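Local coordinates for protein shikimate 5-dehydrogenase (Mycobacterium fortuitum subsp. fortuitum DSM 46621, PDB 4XIJ) that probably catalyses the NADP-dependent interconversion of 3-dehydroshikimate and shikimate, the fourth step of the chorismate pathway, at residues 140-145 with 164-169; 47-52 with 65-70. One frame throughout, in Å; residues are numbered along the deposited sequence.

Contact 1: 140-145 with 164-169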
loop_
_atom_site.group_PDB
_atom_site.type_symbol
_atom_site.label_atom_id
_atom_site.label_comp_id
_atom_site.label_asym_id
_atom_site.label_seq_id
_atom_site.Cartn_x
_atom_site.Cartn_y
_atom_site.Cartn_z
ATOM N N ALA A 140 -7.026 1.332 -1.416
ATOM C CA ALA A 140 -6.299 1.013 -0.202
ATOM C C ALA A 140 -6.111 2.231 0.687
ATOM O O ALA A 140 -6.133 2.108 1.937
ATOM C CB ALA A 140 -4.924 0.384 -0.532
ATOM N N ALA A 141 -5.871 3.399 0.061
ATOM C CA ALA A 141 -5.730 4.628 0.831
ATOM C C ALA A 141 -7.042 4.941 1.594
ATOM O O ALA A 141 -6.999 5.317 2.767
ATOM C CB ALA A 141 -5.340 5.796 -0.074
ATOM N N VAL A 142 -8.199 4.786 0.948
ATOM C CA VAL A 142 -9.493 5.055 1.596
ATOM C C VAL A 142 -9.712 4.120 2.794
ATOM O O VAL A 142 -10.057 4.578 3.887
ATOM C CB VAL A 142 -10.651 4.913 0.603
ATOM C CG1 VAL A 142 -12.031 4.946 1.337
ATOM C CG2 VAL A 142 -10.579 6.051 -0.456
ATOM N N VAL A 143 -9.465 2.813 2.596
ATOM C CA VAL A 143 -9.699 1.851 3.672
ATOM C C VAL A 143 -8.707 2.137 4.823
ATOM O O VAL A 143 -9.119 2.142 5.965
ATOM C CB VAL A 143 -9.570 0.416 3.149
ATOM C CG1 VAL A 143 -9.508 -0.618 4.282
ATOM C CG2 VAL A 143 -10.746 0.074 2.173
ATOM N N ALA A 144 -7.452 2.453 4.498
ATOM C CA ALA A 144 -6.494 2.816 5.531
ATOM C C ALA A 144 -6.923 4.034 6.312
ATOM O O ALA A 144 -6.797 4.053 7.543
ATOM C CB ALA A 144 -5.107 3.040 4.918
ATOM N N LEU A 145 -7.407 5.072 5.618
ATOM C CA LEU A 145 -7.826 6.262 6.351
ATOM C C LEU A 145 -8.992 5.927 7.274
ATOM O O LEU A 145 -9.034 6.416 8.431
ATOM C CB LEU A 145 -8.160 7.404 5.366
ATOM C CG LEU A 145 -6.928 7.994 4.685
ATOM C CD1 LEU A 145 -7.422 8.925 3.522
ATOM C CD2 LEU A 145 -6.045 8.752 5.642
ATOM N N SER A 164 -16.654 8.995 -7.273
ATOM C CA SER A 164 -17.885 8.622 -6.572
ATOM C C SER A 164 -17.788 7.192 -6.055
ATOM O O SER A 164 -18.315 6.848 -4.996
ATOM C CB SER A 164 -19.106 8.771 -7.490
ATOM O OG SER A 164 -19.134 7.773 -8.506
ATOM N N ARG A 165 -17.081 6.359 -6.799
ATOM C CA ARG A 165 -16.924 5.005 -6.309
ATOM C C ARG A 165 -16.024 4.934 -5.065
ATOM O O ARG A 165 -16.246 4.093 -4.182
ATOM C CB ARG A 165 -16.414 4.118 -7.443
ATOM C CG ARG A 165 -17.497 3.985 -8.518
ATOM C CD ARG A 165 -17.136 3.010 -9.593
ATOM N NE ARG A 165 -16.150 3.583 -10.492
ATOM C CZ ARG A 165 -16.458 4.277 -11.577
ATOM N NH1 ARG A 165 -17.728 4.473 -11.896
ATOM N NH2 ARG A 165 -15.495 4.759 -12.342
ATOM N N LEU A 166 -15.069 5.845 -4.935
ATOM C CA LEU A 166 -14.254 5.924 -3.719
ATOM C C LEU A 166 -15.001 6.553 -2.570
ATOM O O LEU A 166 -14.790 6.182 -1.410
ATOM C CB LEU A 166 -12.979 6.713 -4.024
ATOM C CG LEU A 166 -12.033 5.984 -4.999
ATOM C CD1 LEU A 166 -11.019 6.953 -5.642
ATOM C CD2 LEU A 166 -11.331 4.797 -4.334
ATOM N N VAL A 167 -15.897 7.497 -2.882
ATOM C CA VAL A 167 -16.774 8.064 -1.853
ATOM C C VAL A 167 -17.677 6.964 -1.298
ATOM O O VAL A 167 -17.852 6.875 -0.079
ATOM C CB VAL A 167 -17.613 9.209 -2.417
ATOM C CG1 VAL A 167 -18.691 9.620 -1.424
ATOM C CG2 VAL A 167 -16.685 10.394 -2.796
ATOM N N ASP A 168 -18.234 6.128 -2.181
ATOM C CA ASP A 168 -19.070 5.022 -1.729
ATOM C C ASP A 168 -18.288 4.103 -0.800
ATOM O O ASP A 168 -18.788 3.635 0.216
ATOM C CB ASP A 168 -19.599 4.184 -2.909
ATOM C CG ASP A 168 -20.613 4.930 -3.791
ATOM O OD1 ASP A 168 -21.170 5.940 -3.329
ATOM O OD2 ASP A 168 -20.886 4.458 -4.944
ATOM N N LEU A 169 -17.059 3.785 -1.186
ATOM C CA LEU A 169 -16.193 2.954 -0.357
ATOM C C LEU A 169 -15.916 3.601 0.990
ATOM O O LEU A 169 -16.015 2.931 2.024
ATOM C CB LEU A 169 -14.895 2.673 -1.112
ATOM C CG LEU A 169 -13.833 1.880 -0.340
ATOM C CD1 LEU A 169 -14.334 0.498 0.083
ATOM C CD2 LEU A 169 -12.519 1.766 -1.171
#

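Contact 2: 47-52 with 65-70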
loop_
_atom_site.group_PDB
_atom_site.type_symbol
_atom_site.label_atom_id
_atom_site.label_comp_id
_atom_site.label_asym_id
_atom_site.label_seq_id
_atom_site.Cartn_x
_atom_site.Cartn_y
_atom_site.Cartn_z
ATOM N N GLU A 47 11.941 -15.019 -4.928
ATOM C CA GLU A 47 12.184 -14.724 -6.323
ATOM C C GLU A 47 11.144 -13.804 -6.950
ATOM O O GLU A 47 10.168 -13.466 -6.306
ATOM C CB GLU A 47 12.290 -16.007 -7.119
ATOM C CG GLU A 47 11.104 -16.872 -7.111
ATOM C CD GLU A 47 11.497 -18.300 -7.543
ATOM O OE1 GLU A 47 11.778 -19.146 -6.665
ATOM O OE2 GLU A 47 11.576 -18.555 -8.758
ATOM N N ARG A 48 11.436 -13.366 -8.177
ATOM C CA ARG A 48 10.508 -12.596 -9.013
ATOM C C ARG A 48 9.912 -13.487 -10.055
ATOM O O ARG A 48 10.681 -14.096 -10.829
ATOM C CB ARG A 48 11.212 -11.481 -9.763
ATOM C CG ARG A 48 11.666 -10.357 -8.949
ATOM C CD ARG A 48 12.429 -9.269 -9.838
ATOM N NE ARG A 48 13.263 -8.591 -8.857
ATOM C CZ ARG A 48 12.882 -7.531 -8.158
ATOM N NH1 ARG A 48 11.698 -6.966 -8.381
ATOM N NH2 ARG A 48 13.674 -7.060 -7.208
ATOM N N ILE A 49 8.594 -13.530 -10.137
ATOM C CA ILE A 49 7.925 -14.305 -11.173
ATOM C C ILE A 49 7.002 -13.418 -11.984
ATOM O O ILE A 49 6.035 -12.879 -11.465
ATOM C CB ILE A 49 7.148 -15.495 -10.561
ATOM C CG1 ILE A 49 8.085 -16.372 -9.721
ATOM C CG2 ILE A 49 6.557 -16.325 -11.661
ATOM C CD1 ILE A 49 7.387 -17.461 -8.865
ATOM N N GLU A 50 7.310 -13.257 -13.263
ATOM C CA GLU A 50 6.422 -12.509 -14.136
ATOM C C GLU A 50 5.129 -13.309 -14.274
ATOM O O GLU A 50 5.149 -14.529 -14.517
ATOM C CB GLU A 50 7.075 -12.251 -15.506
ATOM C CG GLU A 50 6.295 -11.236 -16.340
ATOM C CD GLU A 50 6.934 -10.903 -17.679
ATOM O OE1 GLU A 50 8.001 -11.481 -18.007
ATOM O OE2 GLU A 50 6.323 -10.080 -18.410
ATOM N N CYS A 51 3.998 -12.636 -14.077
ATOM C CA CYS A 51 2.706 -13.320 -13.924
ATOM C C CYS A 51 1.577 -12.359 -14.253
ATOM O O CYS A 51 1.508 -11.284 -13.651
ATOM C CB CYS A 51 2.518 -13.826 -12.486
ATOM S SG CYS A 51 1.150 -14.935 -12.282
ATOM N N THR A 52 0.731 -12.706 -15.232
ATOM C CA THR A 52 -0.476 -11.921 -15.516
ATOM C C THR A 52 -1.592 -12.276 -14.532
ATOM O O THR A 52 -1.460 -13.255 -13.772
ATOM C CB THR A 52 -0.974 -12.177 -16.930
ATOM O OG1 THR A 52 -1.444 -13.536 -16.972
ATOM C CG2 THR A 52 0.165 -11.898 -17.959
ATOM N N PRO A 65 4.227 -27.494 -0.723
ATOM C CA PRO A 65 4.117 -27.049 0.675
ATOM C C PRO A 65 5.309 -26.198 1.137
ATOM O O PRO A 65 5.143 -25.421 2.072
ATOM C CB PRO A 65 3.998 -28.366 1.461
ATOM C CG PRO A 65 4.507 -29.383 0.577
ATOM C CD PRO A 65 4.280 -28.971 -0.826
ATOM N N GLU A 66 6.432 -26.248 0.425
ATOM C CA GLU A 66 7.559 -25.410 0.805
ATOM C C GLU A 66 7.316 -23.910 0.579
ATOM O O GLU A 66 8.025 -23.070 1.174
ATOM C CB GLU A 66 8.834 -25.851 0.057
ATOM C CG GLU A 66 8.898 -25.537 -1.413
ATOM C CD GLU A 66 8.235 -26.567 -2.329
ATOM O OE1 GLU A 66 7.383 -27.370 -1.854
ATOM O OE2 GLU A 66 8.582 -26.561 -3.548
ATOM N N TRP A 67 6.306 -23.579 -0.227
ATOM C CA TRP A 67 5.984 -22.179 -0.500
ATOM C C TRP A 67 5.201 -21.638 0.661
ATOM O O TRP A 67 4.076 -22.105 0.944
ATOM C CB TRP A 67 5.221 -22.058 -1.828
ATOM C CG TRP A 67 6.160 -22.271 -2.988
ATOM C CD1 TRP A 67 6.545 -23.477 -3.548
ATOM C CD2 TRP A 67 6.862 -21.250 -3.700
ATOM N NE1 TRP A 67 7.437 -23.240 -4.577
ATOM C CE2 TRP A 67 7.631 -21.883 -4.695
ATOM C CE3 TRP A 67 6.888 -19.844 -3.614
ATOM C CZ2 TRP A 67 8.441 -21.161 -5.600
ATOM C CZ3 TRP A 67 7.690 -19.128 -4.504
ATOM C CH2 TRP A 67 8.462 -19.797 -5.482
ATOM N N VAL A 68 5.760 -20.605 1.297
ATOM C CA VAL A 68 5.214 -20.076 2.531
ATOM C C VAL A 68 4.385 -18.820 2.292
ATOM O O VAL A 68 3.481 -18.518 3.065
ATOM C CB VAL A 68 6.364 -19.757 3.542
ATOM C CG1 VAL A 68 7.273 -18.609 3.049
ATOM C CG2 VAL A 68 5.830 -19.482 4.944
ATOM N N GLY A 69 4.718 -18.029 1.274
ATOM C CA GLY A 69 4.038 -16.749 1.074
ATOM C C GLY A 69 4.369 -16.157 -0.280
ATOM O O GLY A 69 5.417 -16.482 -0.851
ATOM N N LEU A 70 3.464 -15.319 -0.777
ATOM C CA LEU A 70 3.675 -14.561 -1.998
ATOM C C LEU A 70 3.274 -13.120 -1.812
ATOM O O LEU A 70 2.235 -12.838 -1.199
ATOM C CB LEU A 70 2.853 -15.150 -3.149
ATOM C CG LEU A 70 3.063 -16.622 -3.450
ATOM C CD1 LEU A 70 1.908 -17.139 -4.308
ATOM C CD2 LEU A 70 4.410 -16.780 -4.143
#

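Contact 1: 140-145 with 164-169
Helical segments 140-145 and 164-169 pack side by side through V142 and L166, their axes 9.9 Å apart at closest approach and their N-to-C directions 27° apart. This is the helix-helix contact of a Rossmann-type β-α-β-α unit: helix 138-147 follows strand 128-132 and helix 160-172 follows the adjacent parallel strand 152-157. V142 and L166 both also touch I155 of that second strand, consistent with both helices lying on the same face of the sheet. The backbones come nearest at V142 and L166, with CA atoms 7.2 Å apart, and the contact is wholly apolar.

V142 lies between the two leucines and uses a different methyl for each. Its CG1, anti to the backbone N (chi1 170°), reaches CG of L169 at 3.9 Å, while V142 CG2 meets CD2 of L166 at 4.1 Å. L166 also touches A138 and S134, in and beside a glycine-rich sequence, G133 to A138, that resembles a Rossmann-type dinucleotide-binding motif.

In L169, CB is already directed at the other helix, CG anti to the backbone N (chi1 176°) carries the branch on, and both methyls approach a valine. L169 CD2 lies 4.1 Å from both CB and CG1 of V142, whereas V143 crosses L169 at about a right angle, its CG2 lying 4.1 Å from L169 CD2 and 4.2 Å from L169 CD1.

Contact 2: 47-52 with 65-70
Segments 47-52 and 65-70, which meet through E47, I49 and W67, are not paired directly: their nearest CA atoms, those of E47 and L70, are 9.5 Å apart, and no hydrogen bond joins the segments. Strand 15-20 lies between them and runs parallel to both. Its A16 and V18 make backbone hydrogen bonds with E47, and V18 pairs with I49 as well, so the contact is made by side chains that reach across the middle strand.

W67 supplies the reach. The far corner of its six-membered ring, CH2, receives both partners, and the indole also touches K15 of the middle strand. OE1 of E47 stands 3.6 Å from W67 CH2 and 4.0 Å from W67 CZ2. The carboxylate plane is turned 45° from the ring and the approach is oblique, a van der Waals contact of an oxygen with ring carbons. E47 gets there although its CB does not point at the other segment: CG sits between the backbone N and carbonyl carbon (chi1 61°), and the chain then runs extended.

Strands 45-50 and 67-72 are the two ends of a β-α-β crossover that passes over the intervening strand by way of helix 56-61, within the substrate-binding domain of the family. I49 touches L59 of that helix and L70 touches V60, which places both residues on the face of the sheet that the helix packs against.

I49 does point toward the other segment. With CD1 anti to CA (chi2 170°), its extended branch places CD1 4.2 Å from W67 CH2. On the side away from strand 15-20, W67 O accepts a hydrogen bond from NH2 of R102, in the antiparallel neighbour 99-102.

Overall arrangement
Contacts 1 and 2 belong to the two halves of a two-domain protein. Contact 2 lies in the mixed sheet of the substrate-binding domain and contact 1 in the parallel, Rossmann-like domain that probably binds NADP. They follow one another along the chain and lie on opposite sides of its centre, the centre of contact 1 about 13 Å and that of contact 2 about 19 Å from it. Their centres are 29 Å apart and their nearest atoms about 15 Å, so neither touches the other. Contact 1 joins successive helices of a β-α-β-α unit, contact 2 the two strands of one β-α-β crossover. In this family the active site occupies the cleft between the domains; contact 1 adjoins the glycine-rich sequence of the probable dinucleotide site.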